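Local coordinates for protein YiiM (Escherichia coli, PDB 1O65) that is of unknown function but carries a MOSC domain and probably binds molybdenum and acts as an oxidoreductase on nitrogenous compounds, at residues T47-E52 / G63-A68; R67-Y72 / G97-T102; V110-I115 / L204-L209; V125-S130 / G155-V160. All coordinates share one frame; numbering follows the deposited sequence.

Interaction 1 (T47-E52 / G63-A68); sequences TELGLE and GGPDRA
Ala-68 O is the best-held polar atom of this contact, held by one hydrogen bond, from a water at 2.8 Å, and by a weaker CA-H...O contact from Gly-50, with Gly-50 CA to Ala-68 O at 3.3 Å. The partner segment is the tip of a beta hairpin, a type I turn from Thr-47 to Gly-50 between strands 43-47 and 50-51, closed both ways by backbone bonds; within the MOSC region it is set against the loop leading into strand 69-73. At its exit Gly-50 takes phi 148°, and with no side chain in the way it lets the Ala-68 carbonyl come close. The water on that carbonyl also accepts from Leu-51 N at 3.1 Å and so bridges the two backbones. A second water does the same further along, donating to Glu-48 O at 2.5 Å and to Pro-65 O at 2.6 Å. Between these bridges sits the Ala-68 methyl, directed at the turn, its CB 3.3 Å from Glu-48 O. The CA-H of Ala-68 points at the next carbonyl, Ala-68 CA to Leu-49 O being 3.5 Å with 143° at the hydrogen. The exposed flank is apolar. Leu-49 has CG anti to its carbonyl carbon (chi1 -65°), which turns CD2 back over the start of the 3-10 segment at Pro-65. The extended chain of Glu-48 runs alongside the same proline. The peptide of Gly-64 also lies under CD2, and the closest side-chain touch on this flank is Leu-49 CD2 to Pro-65 CD at 4.0 Å.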
loop_
_atom_site.group_PDB
_atom_site.type_symbol
_atom_site.label_atom_id
_atom_site.label_comp_id
_atom_site.label_asym_id
_atom_site.label_seq_id
_atom_site.Cartn_x
_atom_site.Cartn_y
_atom_site.Cartn_z
ATOM N N THR A 47 9.372 8.902 -11.188
ATOM C CA THR A 47 10.796 8.674 -10.913
ATOM C C THR A 47 10.979 7.651 -9.811
ATOM O O THR A 47 10.013 7.246 -9.167
ATOM C CB THR A 47 11.531 9.982 -10.555
ATOM O OG1 THR A 47 12.954 9.700 -10.542
ATOM C CG2 THR A 47 11.168 10.520 -9.197
ATOM N N GLU A 48 12.200 7.273 -9.491
ATOM C CA GLU A 48 12.508 6.321 -8.443
ATOM C C GLU A 48 11.756 6.578 -7.141
ATOM O O GLU A 48 11.263 5.672 -6.496
ATOM C CB GLU A 48 14.013 6.410 -8.101
ATOM C CG GLU A 48 14.394 5.561 -6.891
ATOM C CD GLU A 48 15.884 5.524 -6.633
ATOM O OE1 GLU A 48 16.433 6.536 -6.144
ATOM O OE2 GLU A 48 16.529 4.487 -6.892
ATOM N N LEU A 49 11.761 7.831 -6.705
ATOM C CA LEU A 49 11.184 8.256 -5.458
ATOM C C LEU A 49 9.707 8.586 -5.492
ATOM O O LEU A 49 9.114 8.814 -4.447
ATOM C CB LEU A 49 11.988 9.494 -4.977
ATOM C CG LEU A 49 13.455 9.201 -4.625
ATOM C CD1 LEU A 49 14.115 10.478 -4.098
ATOM C CD2 LEU A 49 13.541 8.083 -3.598
ATOM N N GLY A 50 9.086 8.685 -6.665
ATOM C CA GLY A 50 7.662 9.018 -6.655
ATOM C C GLY A 50 7.291 9.832 -7.874
ATOM O O GLY A 50 8.116 9.993 -8.781
ATOM N N LEU A 51 6.048 10.249 -7.927
ATOM C CA LEU A 51 5.512 11.029 -9.033
ATOM C C LEU A 51 5.948 12.485 -9.004
ATOM O O LEU A 51 5.839 13.165 -7.973
ATOM C CB LEU A 51 3.971 10.953 -9.037
ATOM C CG LEU A 51 3.419 9.642 -9.647
ATOM C CD1 LEU A 51 1.978 9.411 -9.238
ATOM C CD2 LEU A 51 3.517 9.676 -11.164
ATOM N N GLU A 52 6.519 12.955 -10.105
ATOM C CA GLU A 52 6.905 14.362 -10.192
ATOM C C GLU A 52 5.800 15.268 -9.633
ATOM O O GLU A 52 4.646 15.184 -10.045
ATOM C CB GLU A 52 7.160 14.726 -11.658
ATOM C CG GLU A 52 8.615 14.574 -12.066
ATOM C CD GLU A 52 9.521 15.419 -11.201
ATOM O OE1 GLU A 52 9.135 16.556 -10.844
ATOM O OE2 GLU A 52 10.634 14.965 -10.876
ATOM N N GLY A 63 14.559 4.321 3.077
ATOM C CA GLY A 63 13.611 3.376 2.484
ATOM C C GLY A 63 12.652 4.053 1.511
ATOM O O GLY A 63 11.715 3.435 1.020
ATOM N N GLY A 64 12.974 5.265 1.089
ATOM C CA GLY A 64 12.228 6.076 0.173
ATOM C C GLY A 64 11.838 5.406 -1.135
ATOM O O GLY A 64 10.715 5.492 -1.620
ATOM N N PRO A 65 12.795 4.742 -1.768
ATOM C CA PRO A 65 12.527 4.013 -2.998
ATOM C C PRO A 65 11.423 2.984 -2.795
ATOM O O PRO A 65 10.564 2.828 -3.669
ATOM C CB PRO A 65 13.866 3.397 -3.364
ATOM C CG PRO A 65 14.886 4.262 -2.686
ATOM C CD PRO A 65 14.234 4.743 -1.425
ATOM N N ASP A 66 11.329 2.332 -1.643
ATOM C CA ASP A 66 10.277 1.371 -1.344
ATOM C C ASP A 66 8.908 1.982 -1.101
ATOM O O ASP A 66 7.972 1.225 -0.858
ATOM C CB ASP A 66 10.637 0.560 -0.075
ATOM C CG ASP A 66 11.799 -0.374 -0.338
ATOM O OD1 ASP A 66 11.955 -0.849 -1.476
ATOM O OD2 ASP A 66 12.572 -0.631 0.609
ATOM N N ARG A 67 8.763 3.303 -1.058
ATOM C CA ARG A 67 7.437 3.879 -0.804
ATOM C C ARG A 67 7.169 5.033 -1.755
ATOM O O ARG A 67 6.587 6.047 -1.411
ATOM C CB ARG A 67 7.277 4.289 0.653
ATOM C CG ARG A 67 8.412 5.073 1.262
ATOM C CD ARG A 67 8.260 5.187 2.795
ATOM N NE ARG A 67 9.586 5.486 3.389
ATOM C CZ ARG A 67 10.165 6.671 3.264
ATOM N NH1 ARG A 67 9.569 7.659 2.603
ATOM N NH2 ARG A 67 11.362 6.885 3.784
ATOM N N ALA A 68 7.594 4.840 -2.998
ATOM C CA ALA A 68 7.428 5.827 -4.050
ATOM C C ALA A 68 5.960 6.089 -4.368
ATOM O O ALA A 68 5.625 7.233 -4.702
ATOM C CB ALA A 68 8.180 5.333 -5.286
HETATM O O HOH W 1 11.360 3.173 -6.141
HETATM O O HOH W 2 4.252 9.562 -5.520
#

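Interaction 2 (R67-Y72 / G97-T102); sequences RALCHY and GENLST
The tight part centres on Cys-70, whose two backbone polar atoms are both taken by the partner segment. Cys-70 O accepts from Asn-99 N at 2.8 Å, on a lone pair, and from Leu-100 N at 3.1 Å, nearly along the C=O axis. Cys-70 N donates to Asn-99 OD1 at 2.8 Å, reaching an in-plane lone pair at a C=O...N angle of 137°. The other end of that amide, ND2, bonds to Asp-54 and Tyr-20 O, which fixes its rotation. These bonds start the parallel pairing of strands 69-73 and 100-102, the two strands of a beta-alpha-beta unit connected through helix 75-83; Tyr-72 N continues it to Leu-100 O at 3.2 Å. His-71, with CG anti to its backbone N, lies across Leu-100, whose CB sits over the ring face 4.1 Å from its centroid. At the ring edge, in plane, NE2 shares a hydrogen bond with Thr-102 OG1 at 2.9 Å (166°). Beyond Tyr-72 the direct pairing loosens and water takes over: one molecule donates to Tyr-72 O at 2.7 Å and to Glu-98 OE2 at 2.8 Å while accepting from Ser-101 OG. Tyr-77 OH also holds that carboxylate oxygen, and Arg-74 the serine hydroxyl.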
loop_
_atom_site.group_PDB
_atom_site.type_symbol
_atom_site.label_atom_id
_atom_site.label_comp_id
_atom_site.label_asym_id
_atom_site.label_seq_id
_atom_site.Cartn_x
_atom_site.Cartn_y
_atom_site.Cartn_z
ATOM N N ARG A 67 8.763 3.303 -1.058
ATOM C CA ARG A 67 7.437 3.879 -0.804
ATOM C C ARG A 67 7.169 5.033 -1.755
ATOM O O ARG A 67 6.587 6.047 -1.411
ATOM C CB ARG A 67 7.277 4.289 0.653
ATOM C CG ARG A 67 8.412 5.073 1.262
ATOM C CD ARG A 67 8.260 5.187 2.795
ATOM N NE ARG A 67 9.586 5.486 3.389
ATOM C CZ ARG A 67 10.165 6.671 3.264
ATOM N NH1 ARG A 67 9.569 7.659 2.603
ATOM N NH2 ARG A 67 11.362 6.885 3.784
ATOM N N ALA A 68 7.594 4.840 -2.998
ATOM C CA ALA A 68 7.428 5.827 -4.050
ATOM C C ALA A 68 5.960 6.089 -4.368
ATOM O O ALA A 68 5.625 7.233 -4.702
ATOM C CB ALA A 68 8.180 5.333 -5.286
ATOM N N LEU A 69 5.095 5.081 -4.298
ATOM C CA LEU A 69 3.697 5.177 -4.608
ATOM C C LEU A 69 2.788 4.462 -3.598
ATOM O O LEU A 69 3.042 3.323 -3.225
ATOM C CB LEU A 69 3.388 4.541 -5.976
ATOM C CG LEU A 69 3.834 5.241 -7.242
ATOM C CD1 LEU A 69 3.978 4.248 -8.386
ATOM C CD2 LEU A 69 2.877 6.361 -7.651
ATOM N N CYS A 70 1.684 5.094 -3.252
ATOM C CA CYS A 70 0.732 4.563 -2.281
ATOM C C CYS A 70 -0.582 4.225 -2.991
ATOM O O CYS A 70 -1.083 5.080 -3.740
ATOM C CB CYS A 70 0.470 5.616 -1.192
ATOM S SG CYS A 70 -0.840 5.118 -0.010
ATOM N N HIS A 71 -1.144 3.063 -2.751
ATOM C CA HIS A 71 -2.379 2.658 -3.413
ATOM C C HIS A 71 -3.508 2.467 -2.408
ATOM O O HIS A 71 -3.271 1.833 -1.377
ATOM C CB HIS A 71 -2.143 1.272 -4.087
ATOM C CG HIS A 71 -3.157 0.940 -5.129
ATOM N ND1 HIS A 71 -2.808 0.677 -6.452
ATOM C CD2 HIS A 71 -4.511 0.884 -5.079
ATOM C CE1 HIS A 71 -3.906 0.464 -7.157
ATOM N NE2 HIS A 71 -4.947 0.578 -6.349
ATOM N N TYR A 72 -4.723 2.929 -2.704
ATOM C CA TYR A 72 -5.841 2.636 -1.791
ATOM C C TYR A 72 -7.058 2.235 -2.623
ATOM O O TYR A 72 -7.484 2.895 -3.580
ATOM C CB TYR A 72 -6.146 3.743 -0.814
ATOM C CG TYR A 72 -6.890 3.323 0.438
ATOM C CD1 TYR A 72 -6.271 2.566 1.422
ATOM C CD2 TYR A 72 -8.222 3.693 0.651
ATOM C CE1 TYR A 72 -6.923 2.175 2.572
ATOM C CE2 TYR A 72 -8.879 3.308 1.796
ATOM C CZ TYR A 72 -8.234 2.552 2.759
ATOM O OH TYR A 72 -8.906 2.165 3.898
ATOM N N GLY A 97 -4.419 9.528 1.514
ATOM C CA GLY A 97 -3.100 9.916 1.046
ATOM C C GLY A 97 -2.618 9.146 -0.182
ATOM O O GLY A 97 -1.494 9.363 -0.656
ATOM N N GLU A 98 -3.453 8.339 -0.816
ATOM C CA GLU A 98 -3.037 7.562 -1.962
ATOM C C GLU A 98 -2.683 8.352 -3.205
ATOM O O GLU A 98 -3.180 9.431 -3.519
ATOM C CB GLU A 98 -4.135 6.542 -2.324
ATOM C CG GLU A 98 -5.418 7.160 -2.837
ATOM C CD GLU A 98 -6.430 7.343 -1.720
ATOM O OE1 GLU A 98 -6.013 7.729 -0.611
ATOM O OE2 GLU A 98 -7.633 7.094 -1.929
ATOM N N ASN A 99 -1.773 7.764 -3.989
ATOM C CA ASN A 99 -1.436 8.326 -5.297
ATOM C C ASN A 99 -2.297 7.624 -6.355
ATOM O O ASN A 99 -2.680 8.236 -7.342
ATOM C CB ASN A 99 0.019 8.089 -5.663
ATOM C CG ASN A 99 0.979 8.627 -4.624
ATOM O OD1 ASN A 99 1.720 7.837 -4.017
ATOM N ND2 ASN A 99 0.962 9.948 -4.452
ATOM N N LEU A 100 -2.555 6.326 -6.114
ATOM C CA LEU A 100 -3.299 5.521 -7.076
ATOM C C LEU A 100 -4.653 5.049 -6.558
ATOM O O LEU A 100 -4.751 4.407 -5.524
ATOM C CB LEU A 100 -2.481 4.309 -7.509
ATOM C CG LEU A 100 -1.120 4.568 -8.158
ATOM C CD1 LEU A 100 -0.463 3.276 -8.605
ATOM C CD2 LEU A 100 -1.247 5.538 -9.321
ATOM N N SER A 101 -5.715 5.318 -7.332
ATOM C CA SER A 101 -7.056 4.928 -6.894
ATOM C C SER A 101 -7.714 4.065 -7.965
ATOM O O SER A 101 -7.720 4.448 -9.133
ATOM C CB SER A 101 -7.897 6.145 -6.566
ATOM O OG SER A 101 -9.235 5.784 -6.261
ATOM N N THR A 102 -8.241 2.906 -7.586
ATOM C CA THR A 102 -8.863 1.961 -8.468
ATOM C C THR A 102 -10.043 1.169 -7.873
ATOM O O THR A 102 -10.368 1.187 -6.692
ATOM C CB THR A 102 -7.864 0.801 -8.788
ATOM O OG1 THR A 102 -7.533 0.187 -7.532
ATOM C CG2 THR A 102 -6.640 1.206 -9.549
HETATM O O HOH W 3 -8.806 5.232 -3.719
#

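Interaction 3 (V110-I115 / L204-L209); sequences VYMGDI and LSAAGL
Met-112 is folded at each of its three torsions, chi1 -61°, chi2 -64° and chi3 -63°, so its chain curls and presents CE instead of stretching out. Leu-209, with CG anti to its own backbone N, extends CD1 obliquely across that methyl. The result is a tight methyl-to-methyl meeting, Met-112 CE to Leu-209 CD1 at 3.4 Å. Nearer the backbone, Met-112 CB meets Ala-206 CB at 3.9 Å. Both segments are type II beta turns, Tyr-111 to Asp-114 and Ala-206 to Leu-209, each with glycine at its third position. The two turns abut there, Gly-113 CA lying 3.3 Å from Ala-207 O. Gly-113 N is also near that carbonyl, but at an angle too poor for a hydrogen bond; its bond is to Val-125 instead. The first turn is braced internally: Asp-114 N donates to Tyr-111 O at 3.0 Å, and Asp-114 OD2 receives Tyr-111 N at 2.8 Å from above the carboxylate plane. Arg-177 forms a salt bridge to OD1. The contact thus joins the MOSC region to the loop between helices 197-204 and 211-223 of the three-helix region, and its chemistry implies that close apolar fit, not direct hydrogen bonding, holds these two turns together.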
loop_
_atom_site.group_PDB
_atom_site.type_symbol
_atom_site.label_atom_id
_atom_site.label_comp_id
_atom_site.label_asym_id
_atom_site.label_seq_id
_atom_site.Cartn_x
_atom_site.Cartn_y
_atom_site.Cartn_z
ATOM N N VAL A 110 -4.086 -8.819 -4.451
ATOM C CA VAL A 110 -2.810 -8.199 -4.823
ATOM C C VAL A 110 -1.712 -8.939 -4.046
ATOM O O VAL A 110 -1.829 -9.101 -2.831
ATOM C CB VAL A 110 -2.797 -6.694 -4.582
ATOM C CG1 VAL A 110 -1.412 -6.073 -4.680
ATOM C CG2 VAL A 110 -3.687 -6.020 -5.639
ATOM N N TYR A 111 -0.712 -9.459 -4.745
ATOM C CA TYR A 111 0.344 -10.208 -4.074
ATOM C C TYR A 111 1.632 -9.409 -3.899
ATOM O O TYR A 111 1.993 -8.555 -4.723
ATOM C CB TYR A 111 0.632 -11.492 -4.866
ATOM C CG TYR A 111 -0.458 -12.551 -4.760
ATOM C CD1 TYR A 111 -1.700 -12.328 -5.343
ATOM C CD2 TYR A 111 -0.263 -13.745 -4.075
ATOM C CE1 TYR A 111 -2.706 -13.254 -5.272
ATOM C CE2 TYR A 111 -1.286 -14.685 -3.999
ATOM C CZ TYR A 111 -2.504 -14.429 -4.595
ATOM O OH TYR A 111 -3.542 -15.326 -4.521
ATOM N N MET A 112 2.365 -9.728 -2.831
ATOM C CA MET A 112 3.662 -9.085 -2.568
ATOM C C MET A 112 4.586 -9.392 -3.739
ATOM O O MET A 112 4.625 -10.549 -4.145
ATOM C CB MET A 112 4.283 -9.692 -1.313
ATOM C CG MET A 112 3.441 -9.489 -0.055
ATOM S SD MET A 112 3.267 -7.747 0.395
ATOM C CE MET A 112 4.968 -7.348 0.721
ATOM N N GLY A 113 5.294 -8.416 -4.266
ATOM C CA GLY A 113 6.189 -8.606 -5.388
ATOM C C GLY A 113 5.457 -8.426 -6.719
ATOM O O GLY A 113 6.117 -8.531 -7.758
ATOM N N ASP A 114 4.155 -8.207 -6.722
ATOM C CA ASP A 114 3.477 -8.078 -8.024
ATOM C C ASP A 114 4.139 -6.931 -8.785
ATOM O O ASP A 114 4.479 -5.899 -8.200
ATOM C CB ASP A 114 1.981 -7.892 -7.965
ATOM C CG ASP A 114 1.135 -9.125 -7.766
ATOM O OD1 ASP A 114 1.538 -10.291 -7.992
ATOM O OD2 ASP A 114 -0.047 -8.920 -7.362
ATOM N N ILE A 115 4.386 -7.185 -10.062
ATOM C CA ILE A 115 5.000 -6.173 -10.908
ATOM C C ILE A 115 3.958 -5.783 -11.966
ATOM O O ILE A 115 3.432 -6.641 -12.675
ATOM C CB ILE A 115 6.283 -6.624 -11.584
ATOM C CG1 ILE A 115 7.368 -6.940 -10.545
ATOM C CG2 ILE A 115 6.797 -5.568 -12.579
ATOM C CD1 ILE A 115 8.512 -7.760 -11.116
ATOM N N LEU A 204 9.501 -13.028 4.703
ATOM C CA LEU A 204 10.832 -12.582 4.298
ATOM C C LEU A 204 11.231 -13.180 2.952
ATOM O O LEU A 204 12.154 -12.643 2.337
ATOM C CB LEU A 204 11.899 -12.912 5.328
ATOM C CG LEU A 204 11.955 -12.113 6.631
ATOM C CD1 LEU A 204 12.733 -12.887 7.686
ATOM C CD2 LEU A 204 12.610 -10.730 6.432
ATOM N N SER A 205 10.552 -14.204 2.452
ATOM C CA SER A 205 10.824 -14.868 1.197
ATOM C C SER A 205 10.093 -14.241 0.012
ATOM O O SER A 205 10.379 -14.545 -1.146
ATOM C CB SER A 205 10.398 -16.365 1.293
ATOM O OG SER A 205 11.228 -16.978 2.311
ATOM N N ALA A 206 9.079 -13.447 0.275
ATOM C CA ALA A 206 8.325 -12.800 -0.780
ATOM C C ALA A 206 9.196 -11.784 -1.508
ATOM O O ALA A 206 9.729 -10.819 -0.929
ATOM C CB ALA A 206 7.114 -12.076 -0.201
ATOM N N ALA A 207 9.270 -11.981 -2.816
ATOM C CA ALA A 207 10.007 -11.071 -3.673
ATOM C C ALA A 207 9.521 -9.624 -3.460
ATOM O O ALA A 207 8.384 -9.416 -3.046
ATOM C CB ALA A 207 9.752 -11.489 -5.125
ATOM N N GLY A 208 10.412 -8.650 -3.660
ATOM C CA GLY A 208 10.099 -7.247 -3.609
ATOM C C GLY A 208 9.855 -6.566 -2.284
ATOM O O GLY A 208 9.491 -5.382 -2.227
ATOM N N LEU A 209 9.951 -7.276 -1.172
ATOM C CA LEU A 209 9.681 -6.784 0.143
ATOM C C LEU A 209 10.521 -5.547 0.470
ATOM O O LEU A 209 11.727 -5.517 0.222
ATOM C CB LEU A 209 9.913 -7.889 1.197
ATOM C CG LEU A 209 9.367 -7.538 2.591
ATOM C CD1 LEU A 209 7.848 -7.350 2.533
ATOM C CD2 LEU A 209 9.741 -8.558 3.630
#

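Interaction 4 (V125-S130 / G155-V160); sequences VSQPRS and GWLYSV
Two backbone hydrogen bonds join antiparallel strands 121-128 and 156-160, and a third continues the ladder just past the strand ends; all three are nearly straight. Leu-157 uses both of its backbone polar atoms: its N donates to Gln-127 O at 2.8 Å, nearly along the C=O axis, and its O accepts Ser-126 N at 3.0 Å from 35° above the carbonyl plane. Two neighbours thus face one residue, as in a beta bulge. Arg-129 N makes the third bond, to Gly-155 O at 2.9 Å, at 174° but again above the carbonyl plane. The polar side chains find partners as well. Gln-127 NE2 folds onto the carbonyl of the following residue, Pro-128 O, at 3.1 Å, while OE1 goes to Ser-210; its chain runs alongside Leu-157, whose CD1 touches NE2. Ser-126 OG is taken by Asp-66 O, and the Arg-129 guanidinium leads away to Phe-96 O. On the other side of the sheet Val-125 CG2 packs on Tyr-158 CE2 at 3.6 Å and close to Trp-156 CD1. There Trp-156 NE1 donates to Tyr-158 OH at 2.9 Å, the oxygen lying in the indole plane (3° out). The same hydroxyl bonds to His-71 ND1, and the His-71 ring stacks on Trp-156. Indole, phenol and imidazole therefore form one buried hydrogen-bonded cluster, in which the indole N-H donated to the phenol oxygen probably polarises that hydroxyl.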
loop_
_atom_site.group_PDB
_atom_site.type_symbol
_atom_site.label_atom_id
_atom_site.label_comp_id
_atom_site.label_asym_id
_atom_site.label_seq_id
_atom_site.Cartn_x
_atom_site.Cartn_y
_atom_site.Cartn_z
ATOM N N VAL A 125 4.921 -4.147 -5.978
ATOM C CA VAL A 125 4.309 -4.053 -4.633
ATOM C C VAL A 125 5.381 -4.393 -3.611
ATOM O O VAL A 125 5.988 -5.454 -3.702
ATOM C CB VAL A 125 3.089 -4.962 -4.483
ATOM C CG1 VAL A 125 2.532 -4.916 -3.066
ATOM C CG2 VAL A 125 2.021 -4.561 -5.498
ATOM N N SER A 126 5.638 -3.483 -2.677
ATOM C CA SER A 126 6.745 -3.705 -1.737
ATOM C C SER A 126 6.304 -3.968 -0.321
ATOM O O SER A 126 7.030 -4.577 0.467
ATOM C CB SER A 126 7.644 -2.449 -1.791
ATOM O OG SER A 126 6.936 -1.400 -1.126
ATOM N N GLN A 127 5.098 -3.543 0.056
ATOM C CA GLN A 127 4.602 -3.789 1.411
ATOM C C GLN A 127 3.171 -3.275 1.560
ATOM O O GLN A 127 2.724 -2.422 0.787
ATOM C CB GLN A 127 5.459 -3.026 2.449
ATOM C CG GLN A 127 5.405 -1.507 2.256
ATOM C CD GLN A 127 6.031 -0.757 3.429
ATOM O OE1 GLN A 127 7.245 -0.693 3.614
ATOM N NE2 GLN A 127 5.179 -0.211 4.300
ATOM N N PRO A 128 2.471 -3.808 2.553
ATOM C CA PRO A 128 1.131 -3.292 2.881
ATOM C C PRO A 128 1.341 -1.906 3.464
ATOM O O PRO A 128 2.485 -1.621 3.855
ATOM C CB PRO A 128 0.577 -4.271 3.881
ATOM C CG PRO A 128 1.484 -5.450 3.893
ATOM C CD PRO A 128 2.809 -5.006 3.328
ATOM N N ARG A 129 0.423 -0.970 3.306
ATOM C CA ARG A 129 0.584 0.358 3.890
ATOM C C ARG A 129 0.342 0.246 5.404
ATOM O O ARG A 129 -0.591 -0.429 5.853
ATOM C CB ARG A 129 -0.350 1.358 3.224
ATOM C CG ARG A 129 -0.224 2.815 3.717
ATOM C CD ARG A 129 -1.212 3.055 4.869
ATOM N NE ARG A 129 -1.384 4.487 5.120
ATOM C CZ ARG A 129 -2.110 5.309 4.358
ATOM N NH1 ARG A 129 -2.746 4.843 3.277
ATOM N NH2 ARG A 129 -2.153 6.599 4.669
ATOM N N SER A 130 1.185 0.853 6.179
ATOM C CA SER A 130 1.185 0.899 7.625
ATOM C C SER A 130 0.398 2.061 8.219
ATOM O O SER A 130 0.933 3.162 8.338
ATOM C CB SER A 130 2.647 1.118 8.094
ATOM O OG SER A 130 3.221 -0.039 8.613
ATOM N N GLY A 155 -4.371 -0.946 2.066
ATOM C CA GLY A 155 -3.731 -0.489 0.806
ATOM C C GLY A 155 -2.267 -0.950 0.835
ATOM O O GLY A 155 -1.875 -1.731 1.691
ATOM N N TRP A 156 -1.482 -0.544 -0.144
ATOM C CA TRP A 156 -0.102 -1.014 -0.244
ATOM C C TRP A 156 0.791 -0.010 -0.958
ATOM O O TRP A 156 0.309 0.892 -1.632
ATOM C CB TRP A 156 -0.073 -2.348 -1.009
ATOM C CG TRP A 156 -0.769 -2.255 -2.332
ATOM C CD1 TRP A 156 -0.226 -1.882 -3.527
ATOM C CD2 TRP A 156 -2.154 -2.523 -2.575
ATOM N NE1 TRP A 156 -1.190 -1.932 -4.505
ATOM C CE2 TRP A 156 -2.386 -2.303 -3.948
ATOM C CE3 TRP A 156 -3.229 -2.917 -1.765
ATOM C CZ2 TRP A 156 -3.646 -2.453 -4.527
ATOM C CZ3 TRP A 156 -4.480 -3.060 -2.340
ATOM C CH2 TRP A 156 -4.673 -2.833 -3.703
ATOM N N LEU A 157 2.119 -0.214 -0.859
ATOM C CA LEU A 157 3.013 0.758 -1.500
ATOM C C LEU A 157 3.728 0.080 -2.652
ATOM O O LEU A 157 3.693 -1.153 -2.710
ATOM C CB LEU A 157 4.026 1.299 -0.496
ATOM C CG LEU A 157 3.502 1.841 0.824
ATOM C CD1 LEU A 157 4.608 2.262 1.766
ATOM C CD2 LEU A 157 2.538 3.019 0.550
ATOM N N TYR A 158 4.360 0.857 -3.519
ATOM C CA TYR A 158 5.125 0.270 -4.603
ATOM C C TYR A 158 6.567 0.815 -4.642
ATOM O O TYR A 158 6.795 1.931 -4.183
ATOM C CB TYR A 158 4.537 0.613 -5.970
ATOM C CG TYR A 158 3.160 0.132 -6.297
ATOM C CD1 TYR A 158 2.043 0.904 -5.970
ATOM C CD2 TYR A 158 2.951 -1.062 -6.956
ATOM C CE1 TYR A 158 0.765 0.489 -6.293
ATOM C CE2 TYR A 158 1.675 -1.490 -7.295
ATOM C CZ TYR A 158 0.597 -0.720 -6.949
ATOM O OH TYR A 158 -0.685 -1.095 -7.257
ATOM N N SER A 159 7.479 -0.029 -5.122
ATOM C CA SER A 159 8.821 0.470 -5.429
ATOM C C SER A 159 8.796 0.709 -6.951
ATOM O O SER A 159 7.970 0.102 -7.659
ATOM C CB SER A 159 9.967 -0.451 -5.085
ATOM O OG SER A 159 9.829 -1.692 -5.729
ATOM N N VAL A 160 9.604 1.630 -7.434
ATOM C CA VAL A 160 9.589 1.881 -8.879
ATOM C C VAL A 160 10.704 1.073 -9.511
ATOM O O VAL A 160 11.871 1.328 -9.265
ATOM C CB VAL A 160 9.648 3.388 -9.154
ATOM C CG1 VAL A 160 9.897 3.703 -10.622
ATOM C CG2 VAL A 160 8.312 4.035 -8.741
#

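Interactions 1, 2 and 4 lie in the MOSC region, their centres 8 to 11 Å apart; interaction 3, joining that region (110-115) to the three-helix region (204-209), is about 17 Å from the first two but 9 Å from interaction 4. The chain closes interaction 1 first and continues through the shared Arg-67 and Ala-68 into interaction 2, whose strand 69-73 neighbours strand 156-160 of interaction 4 in the mixed sheet. Leu-51 CD1 touches Leu-69 CD2 at 3.6 Å, tying the hairpin sheet to this one. Interaction 4 is nested within the loop closed by interaction 3, where Asp-114 O meets Val-125 N at 2.9 Å. In space they lead from hairpin through central sheet to three-helix region.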